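PDB 4JIU: proabylysin from Pyrococcus abyssi, which is the zymogen of abylysin, a minimal zinc metallopeptidase of the gluzincin kind, and probably hydrolyses peptide bonds once activated. Local coordinates for residues F55-L58 against I59-A63; K82-P85 against G86-K90; K90-E93 against D94-M97. The protein carries 1 engineered substitution. All coordinates share one frame; numbering follows the deposited sequence.

Contact 1 of 3, residues F55-L58 against I59-A63. With ZN (zinc ion), chain B.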
ATOM      1  N   PHE A  55       6.118   3.772  -0.703  1.00  9.84           N
ATOM      2  CA  PHE A  55       6.341   2.549   0.058  1.00  9.60           C
ATOM      3  C   PHE A  55       5.171   2.309   1.022  1.00  9.30           C
ATOM      4  O   PHE A  55       4.746   1.171   1.190  1.00 10.03           O
ATOM      5  CB  PHE A  55       7.669   2.620   0.820  1.00 10.31           C
ATOM      6  CG  PHE A  55       8.189   1.272   1.254  1.00 10.49           C
ATOM      7  CD1 PHE A  55       8.448   0.267   0.316  1.00 12.85           C
ATOM      8  CD2 PHE A  55       8.432   1.022   2.607  1.00 12.58           C
ATOM      9  CE1 PHE A  55       8.961  -0.929   0.708  1.00 14.70           C
ATOM     10  CE2 PHE A  55       8.988  -0.215   2.979  1.00 12.21           C
ATOM     11  CZ  PHE A  55       9.232  -1.169   2.030  1.00 13.55           C
ATOM     12  N   TYR A  56       4.679   3.365   1.673  1.00  9.30           N
ATOM     13  CA  TYR A  56       3.514   3.200   2.542  1.00  9.05           C
ATOM     14  C   TYR A  56       2.361   2.571   1.802  1.00  8.84           C
ATOM     15  O   TYR A  56       1.674   1.698   2.277  1.00  9.39           O
ATOM     16  CB  TYR A  56       3.127   4.542   3.233  1.00  9.75           C
ATOM     17  CG  TYR A  56       1.879   4.299   4.034  1.00  9.89           C
ATOM     18  CD1 TYR A  56       1.977   3.620   5.257  1.00 11.20           C
ATOM     19  CD2 TYR A  56       0.610   4.590   3.613  1.00 10.83           C
ATOM     20  CE1 TYR A  56       0.881   3.347   5.992  1.00 11.44           C
ATOM     21  CE2 TYR A  56      -0.504   4.256   4.311  1.00 11.38           C
ATOM     22  CZ  TYR A  56      -0.380   3.620   5.527  1.00 10.70           C
ATOM     23  OH  TYR A  56      -1.468   3.288   6.285  1.00 13.37           O
ATOM     24  N   ILE A  57       2.032   3.138   0.620  1.00  9.24           N
ATOM     25  CA  ILE A  57       0.914   2.609  -0.138  1.00  9.30           C
ATOM     26  C   ILE A  57       1.099   1.120  -0.433  1.00  9.14           C
ATOM     27  O   ILE A  57       0.162   0.343  -0.285  1.00  9.77           O
ATOM     28  CB  ILE A  57       0.678   3.444  -1.419  1.00  9.91           C
ATOM     29  CG1 ILE A  57       0.242   4.868  -1.043  1.00 11.99           C
ATOM     30  CG2 ILE A  57      -0.311   2.742  -2.327  1.00 11.88           C
ATOM     31  CD1 ILE A  57       0.276   5.829  -2.159  1.00 14.64           C
ATOM     32  N   LEU A  58       2.281   0.741  -0.897  1.00  9.35           N
ATOM     33  CA  LEU A  58       2.545  -0.657  -1.182  1.00  9.23           C
ATOM     34  C   LEU A  58       2.401  -1.514   0.049  1.00  8.96           C
ATOM     35  O   LEU A  58       1.831  -2.615  -0.007  1.00 10.07           O
ATOM     36  CB  LEU A  58       3.918  -0.810  -1.827  1.00 10.93           C
ATOM     37  CG  LEU A  58       4.022  -0.251  -3.245  1.00 11.85           C
ATOM     38  CD1 LEU A  58       5.460  -0.370  -3.737  1.00 16.53           C
ATOM     39  CD2 LEU A  58       3.109  -0.918  -4.232  1.00 13.65           C
ATOM     40  N   ILE A  59       2.966  -1.088   1.186  1.00  9.13           N
ATOM     41  CA  ILE A  59       2.865  -1.826   2.430  1.00  8.89           C
ATOM     42  C   ILE A  59       1.410  -1.923   2.868  1.00  8.51           C
ATOM     43  O   ILE A  59       0.998  -3.026   3.304  1.00  9.51           O
ATOM     44  CB  ILE A  59       3.764  -1.206   3.499  1.00  9.36           C
ATOM     45  CG1 ILE A  59       5.258  -1.465   3.256  1.00 10.34           C
ATOM     46  CG2 ILE A  59       3.342  -1.641   4.903  1.00 10.08           C
ATOM     47  CD1 ILE A  59       5.693  -2.893   3.498  1.00 11.26           C
ATOM     48  N   HIS A  60       0.665  -0.842   2.794  1.00  9.10           N
ATOM     49  CA  HIS A  60      -0.739  -0.842   3.174  1.00  8.81           C
ATOM     50  C   HIS A  60      -1.500  -1.847   2.352  1.00  8.43           C
ATOM     51  O   HIS A  60      -2.305  -2.651   2.866  1.00  9.21           O
ATOM     52  CB  HIS A  60      -1.271   0.588   3.044  1.00  9.40           C
ATOM     53  CG  HIS A  60      -2.716   0.713   3.436  1.00  9.02           C
ATOM     54  ND1 HIS A  60      -3.104   1.384   4.572  1.00 10.23           N
ATOM     55  CD2 HIS A  60      -3.895   0.324   2.899  1.00  9.43           C
ATOM     56  CE1 HIS A  60      -4.425   1.373   4.702  1.00 10.76           C
ATOM     57  NE2 HIS A  60      -4.937   0.686   3.678  1.00 10.77           N
ATOM     58  N   GLU A  61      -1.311  -1.783   1.033  1.00  8.71           N
ATOM     59  CA  GLU A  61      -2.064  -2.696   0.170  1.00  8.84           C
ATOM     60  C   GLU A  61      -1.629  -4.165   0.325  1.00  8.78           C
ATOM     61  O   GLU A  61      -2.449  -5.055   0.386  1.00  9.27           O
ATOM     62  CB  GLU A  61      -2.024  -2.228  -1.265  1.00  9.29           C
ATOM     63  CG  GLU A  61      -2.636  -0.853  -1.478  1.00  9.98           C
ATOM     64  CD  GLU A  61      -4.067  -0.728  -1.022  1.00 11.63           C
ATOM     65  OE1 GLU A  61      -4.839  -1.681  -0.889  1.00 14.37           O
ATOM     66  OE2 GLU A  61      -4.452   0.454  -0.776  1.00 13.49           O
ATOM     67  N   LEU A  62      -0.321  -4.398   0.472  1.00  8.74           N
ATOM     68  CA  LEU A  62       0.179  -5.724   0.724  0.59  9.55           C
ATOM     69  C   LEU A  62      -0.357  -6.243   2.065  1.00  9.52           C
ATOM     70  O   LEU A  62      -0.645  -7.441   2.172  1.00 10.77           O
ATOM     71  CB  LEU A  62       1.708  -5.826   0.761  0.59  9.83           C
ATOM     72  CG  LEU A  62       2.389  -5.758  -0.591  0.59 10.37           C
ATOM     73  CD1 LEU A  62       3.879  -5.588  -0.416  0.59 16.30           C
ATOM     74  CD2 LEU A  62       2.103  -6.994  -1.440  0.59 11.90           C
ATOM     75  N   ALA A  63      -0.495  -5.386   3.070  1.00  9.55           N
ATOM     76  CA  ALA A  63      -1.038  -5.777   4.343  1.00  9.42           C
ATOM     77  C   ALA A  63      -2.469  -6.253   4.224  1.00  9.34           C
ATOM     78  O   ALA A  63      -2.879  -7.212   4.892  1.00 10.27           O
ATOM     79  CB  ALA A  63      -0.908  -4.642   5.365  1.00 10.21           C
TER
HETATM   80 ZN    ZN B 201      -6.783  -0.015   3.512  0.96 10.19          ZN
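His60 leans over Tyr56, one turn back along helix 51-67, and its side chain can be followed outward from CB. CB lies over one face of the Tyr56 ring, 4.3 Å from the centroid, a CH-pi contact. CG, anti to the backbone N (chi1 -179°), carries the imidazole out past the phenol at a slant, the two ring planes 59° apart. ND1 then turns its N-H to Tyr56 OH, 3.0 Å from ND1 to OH, in a fairly straight bond of 161° whose acceptor sits at the edge of the imidazole, close to its plane. That bond fixes the rotation of the ring and leaves NE2 to bind the zinc ion at 2.0 Å, with CD2 and CE1 flanking NE2, each 3.0 Å from the metal. His64, His72 and a C-terminal carboxylate oxygen (O) of Val105 complete the site. Together with Glu61 and His64, His60 forms the HExxH motif of zinc peptidases, carried on a helix. Through its bond to ND1, Tyr56 is a second-shell residue, and its hydroxyl is in turn hydrogen-bonded to Glu93 OE1 on helix 88-100. Elsewhere around the turn, Ile59 CG1 sits over the Phe55 ring, 4.1 Å from its centroid and nearly on the ring normal. Beneath these side chains the backbone repeats the alpha-helical bond, as from His60 N to Tyr56 O at 2.8 Å, while Leu58 faces helix 2-13.

Contact 2 of 3, residues K82-P85 against G86-K90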
ATOM      1  N   LYS A  82       5.436  -3.436  10.745  1.00 11.17           N
ATOM      2  CA  LYS A  82       6.772  -3.975  10.439  1.00 11.44           C
ATOM      3  C   LYS A  82       7.655  -2.947   9.750  1.00 10.19           C
ATOM      4  O   LYS A  82       8.888  -3.121   9.753  1.00 11.61           O
ATOM      5  CB  LYS A  82       6.659  -5.270   9.588  1.00 12.31           C
ATOM      6  CG  LYS A  82       5.949  -6.359  10.370  1.00 12.99           C
ATOM      7  CD  LYS A  82       5.727  -7.573   9.481  1.00 13.72           C
ATOM      8  CE  LYS A  82       5.138  -8.736  10.222  1.00 16.78           C
ATOM      9  NZ  LYS A  82       4.889  -9.867   9.299  1.00 18.92           N
ATOM     10  N   VAL A  83       7.075  -1.886   9.219  1.00 10.97           N
ATOM     11  CA  VAL A  83       7.800  -0.804   8.586  1.00 11.15           C
ATOM     12  C   VAL A  83       7.507   0.530   9.300  1.00 10.29           C
ATOM     13  O   VAL A  83       8.472   1.217   9.598  1.00 11.26           O
ATOM     14  CB  VAL A  83       7.421  -0.645   7.092  1.00 11.11           C
ATOM     15  CG1 VAL A  83       8.097   0.568   6.508  1.00 12.32           C
ATOM     16  CG2 VAL A  83       7.825  -1.907   6.365  1.00 12.33           C
ATOM     17  N   PHE A  84       6.226   0.839   9.523  1.00 10.45           N
ATOM     18  CA  PHE A  84       5.831   2.165   9.999  1.00 10.82           C
ATOM     19  C   PHE A  84       5.409   2.072  11.460  1.00 11.12           C
ATOM     20  O   PHE A  84       4.308   1.575  11.728  1.00 12.03           O
ATOM     21  CB  PHE A  84       4.681   2.682   9.146  1.00 10.64           C
ATOM     22  CG  PHE A  84       5.089   2.864   7.699  1.00 10.87           C
ATOM     23  CD1 PHE A  84       4.858   1.867   6.759  1.00 11.13           C
ATOM     24  CD2 PHE A  84       5.731   3.996   7.260  1.00 11.28           C
ATOM     25  CE1 PHE A  84       5.248   1.972   5.449  1.00 12.21           C
ATOM     26  CE2 PHE A  84       6.121   4.176   5.958  1.00 12.21           C
ATOM     27  CZ  PHE A  84       5.887   3.135   5.048  1.00 11.90           C
ATOM     28  N   PRO A  85       6.245   2.444  12.420  1.00 11.58           N
ATOM     29  CA  PRO A  85       5.932   2.229  13.834  1.00 12.23           C
ATOM     30  C   PRO A  85       4.981   3.255  14.385  1.00 12.33           C
ATOM     31  O   PRO A  85       4.998   4.417  13.999  1.00 12.93           O
ATOM     32  CB  PRO A  85       7.326   2.359  14.501  1.00 13.57           C
ATOM     33  CG  PRO A  85       8.071   3.364  13.643  1.00 13.20           C
ATOM     34  CD  PRO A  85       7.575   3.078  12.234  1.00 12.79           C
ATOM     35  N   GLY A  86       4.143   2.860  15.328  1.00 14.10           N
ATOM     36  CA  GLY A  86       3.463   3.831  16.162  1.00 14.39           C
ATOM     37  C   GLY A  86       2.537   4.699  15.365  1.00 13.57           C
ATOM     38  O   GLY A  86       1.639   4.267  14.652  1.00 14.65           O
ATOM     39  N   GLU A  87       2.709   6.009  15.515  1.00 14.32           N
ATOM     40  CA  GLU A  87       1.913   6.998  14.852  1.00 15.38           C
ATOM     41  C   GLU A  87       2.331   7.264  13.413  1.00 15.23           C
ATOM     42  O   GLU A  87       1.707   8.103  12.731  1.00 14.88           O
ATOM     43  CB  GLU A  87       1.877   8.287  15.693  1.00 18.59           C
ATOM     44  CG  GLU A  87       1.280   8.014  17.087  1.00 27.60           C
ATOM     45  CD  GLU A  87       1.955   8.939  18.085  1.00 46.27           C
ATOM     46  OE1 GLU A  87       3.113   9.307  17.739  1.00 72.53           O
ATOM     47  OE2 GLU A  87       1.397   9.262  19.150  1.00 43.75           O
ATOM     48  N   ARG A  88       3.337   6.583  12.922  1.00 12.69           N
ATOM     49  CA  ARG A  88       3.895   6.973  11.588  1.00 12.99           C
ATOM     50  C   ARG A  88       2.940   6.667  10.448  1.00 12.45           C
ATOM     51  O   ARG A  88       2.887   7.478   9.527  1.00 12.90           O
ATOM     52  CB  ARG A  88       5.245   6.268  11.370  1.00 12.88           C
ATOM     53  CG  ARG A  88       5.991   6.732  10.125  1.00 13.48           C
ATOM     54  CD  ARG A  88       6.363   8.189  10.230  1.00 15.19           C
ATOM     55  NE  ARG A  88       7.352   8.591   9.239  1.00 13.39           N
ATOM     56  CZ  ARG A  88       7.942   9.743   9.273  1.00 13.68           C
ATOM     57  NH1 ARG A  88       7.691  10.605  10.247  1.00 15.32           N
ATOM     58  NH2 ARG A  88       8.794  10.052   8.341  1.00 15.10           N
ATOM     59  N   ALA A  89       2.200   5.551  10.453  1.00 11.81           N
ATOM     60  CA  ALA A  89       1.315   5.312   9.308  1.00 11.82           C
ATOM     61  C   ALA A  89       0.310   6.406   9.124  1.00 12.34           C
ATOM     62  O   ALA A  89       0.024   6.851   8.018  1.00 13.47           O
ATOM     63  CB  ALA A  89       0.530   4.005   9.532  1.00 12.97           C
ATOM     64  N   LYS A  90      -0.283   6.894  10.218  1.00 12.83           N
ATOM     65  CA  LYS A  90      -1.278   7.951  10.075  1.00 14.66           C
ATOM     66  C   LYS A  90      -0.613   9.231   9.618  1.00 13.44           C
ATOM     67  O   LYS A  90      -1.241   9.976   8.876  1.00 14.74           O
ATOM     68  CB  LYS A  90      -2.047   8.108  11.384  1.00 22.10           C
ATOM     69  CG  LYS A  90      -3.130   7.036  11.580  1.00 30.57           C
ATOM     70  CD  LYS A  90      -4.296   7.184  10.585  1.00 39.99           C
ATOM     71  CE  LYS A  90      -4.972   5.848  10.294  1.00 36.99           C
ATOM     72  NZ  LYS A  90      -5.918   5.899   9.143  1.00 37.36           N
TER
HETATM   73  O   HOH W   1       2.174   3.171  12.184  1.00 14.01           O
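The Phe84 ring meets Arg88 at its edge, where Arg88 CG lies near the ring plane, 4.0 Å from Phe84 CD2. One face of the ring carries the CG1 methyl of the preceding Val83, and Tyr56 of helix 51-67 packs against the same ring edge-to-face. The guanidinium of Arg88 is turned only 20° from the phenyl plane, but it is carried off beyond the ring: with CG anti to the backbone N (chi1 -172°) and a bend at chi2, the chain leads NE to a salt bridge with Glu52. Pro85 runs side by side with Arg88, its CD 4.0 Å from Arg88 CB, and Phe84 CB lies near Ala89 CB, 4.4 Å away.

The backbone between these groups makes a type II' beta turn from Pro85 to Arg88, closed by Arg88 N bonding to Pro85 O at 2.9 Å. Gly86, with phi 64°, takes the second position of the turn, a conformation that favours glycine, and a CB there would collide with the carbonyl carbon of Pro85. Helix 88-100 starts directly from the turn.

One water knits the two sides together. It donates to Phe84 O and to Gly86 O and accepts from Ala89 N, all three within 2.9 Å of the water oxygen. Both its hydrogens are therefore spent on carbonyls, and a first-turn amide of the helix is satisfied by this water, so the start of the helix is coupled to the preceding loop through a water bridge.

Contact 3 of 3, residues K90-E93 against D94-M97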
ATOM      1  N   LYS A  90      -0.283   6.894  10.218  1.00 12.83           N
ATOM      2  CA  LYS A  90      -1.278   7.951  10.075  1.00 14.66           C
ATOM      3  C   LYS A  90      -0.613   9.231   9.618  1.00 13.44           C
ATOM      4  O   LYS A  90      -1.241   9.976   8.876  1.00 14.74           O
ATOM      5  CB  LYS A  90      -2.047   8.108  11.384  1.00 22.10           C
ATOM      6  CG  LYS A  90      -3.130   7.036  11.580  1.00 30.57           C
ATOM      7  CD  LYS A  90      -4.296   7.184  10.585  1.00 39.99           C
ATOM      8  CE  LYS A  90      -4.972   5.848  10.294  1.00 36.99           C
ATOM      9  NZ  LYS A  90      -5.918   5.899   9.143  1.00 37.36           N
ATOM     10  N   GLU A  91       0.597   9.531  10.030  1.00 13.92           N
ATOM     11  CA  GLU A  91       1.339  10.710   9.579  1.00 13.73           C
ATOM     12  C   GLU A  91       1.554  10.642   8.050  1.00 12.66           C
ATOM     13  O   GLU A  91       1.347  11.610   7.304  1.00 14.10           O
ATOM     14  CB  GLU A  91       2.664  10.857  10.278  1.00 15.80           C
ATOM     15  CG  GLU A  91       3.552  11.984   9.824  1.00 18.96           C
ATOM     16  CD  GLU A  91       2.913  13.352   9.796  1.00 25.23           C
ATOM     17  OE1 GLU A  91       2.063  13.599  10.689  1.00 31.45           O
ATOM     18  OE2 GLU A  91       3.308  14.125   8.873  1.00 29.02           O
ATOM     19  N   ILE A  92       1.979   9.492   7.555  1.00 12.27           N
ATOM     20  CA  ILE A  92       2.215   9.358   6.113  1.00 11.92           C
ATOM     21  C   ILE A  92       0.887   9.409   5.379  1.00 11.52           C
ATOM     22  O   ILE A  92       0.783  10.016   4.306  1.00 12.62           O
ATOM     23  CB  ILE A  92       3.049   8.115   5.830  1.00 12.05           C
ATOM     24  CG1 ILE A  92       4.421   8.183   6.487  1.00 14.56           C
ATOM     25  CG2 ILE A  92       3.148   7.882   4.329  1.00 14.68           C
ATOM     26  CD1 ILE A  92       5.278   9.416   6.255  1.00 17.51           C
ATOM     27  N   GLU A  93      -0.155   8.745   5.851  1.00 12.71           N
ATOM     28  CA  GLU A  93      -1.459   8.894   5.249  1.00 12.92           C
ATOM     29  C   GLU A  93      -1.900  10.347   5.149  1.00 14.53           C
ATOM     30  O   GLU A  93      -2.440  10.750   4.131  1.00 15.05           O
ATOM     31  CB  GLU A  93      -2.508   8.125   6.045  1.00 14.74           C
ATOM     32  CG  GLU A  93      -2.453   6.646   5.837  1.00 14.66           C
ATOM     33  CD  GLU A  93      -3.619   5.919   6.477  1.00 20.09           C
ATOM     34  OE1 GLU A  93      -3.505   4.695   6.536  1.00 19.15           O
ATOM     35  OE2 GLU A  93      -4.651   6.471   6.923  1.00 28.72           O
ATOM     36  N   ASP A  94      -1.643  11.097   6.171  1.00 13.93           N
ATOM     37  CA  ASP A  94      -2.015  12.514   6.158  1.00 15.23           C
ATOM     38  C   ASP A  94      -1.259  13.239   5.065  1.00 13.73           C
ATOM     39  O   ASP A  94      -1.809  14.112   4.386  1.00 15.97           O
ATOM     40  CB  ASP A  94      -1.741  13.136   7.528  1.00 17.12           C
ATOM     41  CG  ASP A  94      -2.728  12.785   8.620  1.00 22.75           C
ATOM     42  OD1 ASP A  94      -3.800  12.215   8.291  1.00 34.58           O
ATOM     43  OD2 ASP A  94      -2.523  13.027   9.834  1.00 35.15           O
ATOM     44  N   ARG A  95       0.030  12.947   4.925  1.00 13.04           N
ATOM     45  CA  ARG A  95       0.820  13.589   3.848  1.00 12.92           C
ATOM     46  C   ARG A  95       0.251  13.275   2.486  1.00 12.16           C
ATOM     47  O   ARG A  95       0.179  14.118   1.588  1.00 13.36           O
ATOM     48  CB  ARG A  95       2.303  13.205   3.995  1.00 13.92           C
ATOM     49  CG  ARG A  95       2.940  13.676   5.310  1.00 15.59           C
ATOM     50  CD  ARG A  95       4.397  13.294   5.443  1.00 16.56           C
ATOM     51  NE  ARG A  95       4.918  13.589   6.761  1.00 19.09           N
ATOM     52  CZ  ARG A  95       6.172  13.360   7.162  1.00 19.61           C
ATOM     53  NH1 ARG A  95       7.015  12.782   6.312  1.00 25.17           N
ATOM     54  NH2 ARG A  95       6.570  13.668   8.380  1.00 27.63           N
ATOM     55  N   ILE A  96      -0.074  12.023   2.239  1.00 12.14           N
ATOM     56  CA  ILE A  96      -0.611  11.595   0.963  1.00 11.91           C
ATOM     57  C   ILE A  96      -1.936  12.250   0.681  1.00 12.33           C
ATOM     58  O   ILE A  96      -2.201  12.764  -0.410  1.00 13.21           O
ATOM     59  CB  ILE A  96      -0.753  10.058   0.925  1.00 13.14           C
ATOM     60  CG1 ILE A  96       0.621   9.416   0.982  1.00 13.87           C
ATOM     61  CG2 ILE A  96      -1.558   9.661  -0.294  1.00 15.17           C
ATOM     62  CD1 ILE A  96       0.573   7.937   1.271  1.00 16.28           C
ATOM     63  N   MET A  97      -2.805  12.316   1.684  1.00 13.36           N
ATOM     64  CA  MET A  97      -4.084  13.003   1.527  1.00 14.70           C
ATOM     65  C   MET A  97      -3.891  14.489   1.262  1.00 14.69           C
ATOM     66  O   MET A  97      -4.608  15.023   0.416  1.00 15.20           O
ATOM     67  CB  MET A  97      -4.946  12.826   2.777  1.00 16.50           C
ATOM     68  CG  MET A  97      -6.145  13.742   2.715  1.00 20.86           C
ATOM     69  SD  MET A  97      -7.372  13.316   1.501  1.00 29.51           S
ATOM     70  CE  MET A  97      -8.347  14.816   1.353  1.00 87.65           C
TER
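Lys90 and Asp94 are joined through the backbone, Asp94 N bonding to Lys90 O at 3.0 Å, while the Lys90 side chain leads away from Asp94, its NZ meeting Glu93 OE2 at 2.6 Å in a salt bridge along the same turn. Next comes Glu91, where the bend at chi2 (53°) brings OE2 to the edge of the Arg95 guanidinium. OE2 offers its anti lone pair to Arg95 NE, 2.7 Å from OE2; a weak bond from NH2 to the same oxygen adds to this, and the carboxylate and guanidinium planes stand 71° apart. This is a single-oxygen i to i+4 salt bridge of a helix surface. With an alanine in place of Glu91, the guanidinium would probably lose this charge partner and be freer to swing away from its neighbour Ile92. That neighbour lays CD1 over one guanidinium face, 3.8 Å from Arg95 NH1, and its other branch, CG2, meets Ile96 CD1 at 4.0 Å. Glu93 ends the walk: its carbonyl takes Met97 N, and its OE1 faces helix 51-67, where Tyr56 holds it. The buried face of helix 88-100, formed here by Ile92 and Ile96, thus lies against helix 51-67 at Glu52, Glu53 and Tyr56, with Ile96 also touching Met104 and Ile30, the residue just before strand 31-34.

In the fold
Read from the N terminus, helix 2-13 and the three-stranded sheet come first, and contact 1 then lies within helix 51-67, near the centre of the chain. Helix 74-80 follows, then contact 2, which closes the tight turn into helix 88-100; contact 3 continues along that helix, sharing Lys90 with contact 2. None nests or crosses: the three are local and stand in series. In space, however, they converge. Val83 and Phe84 of contact 2 pack on Phe55, Tyr56 and Ile59, while Ile92 and Ile96 of contact 3 cover Tyr56 and Ile57. Turn and last helix are thus folded back onto the zinc-binding helix.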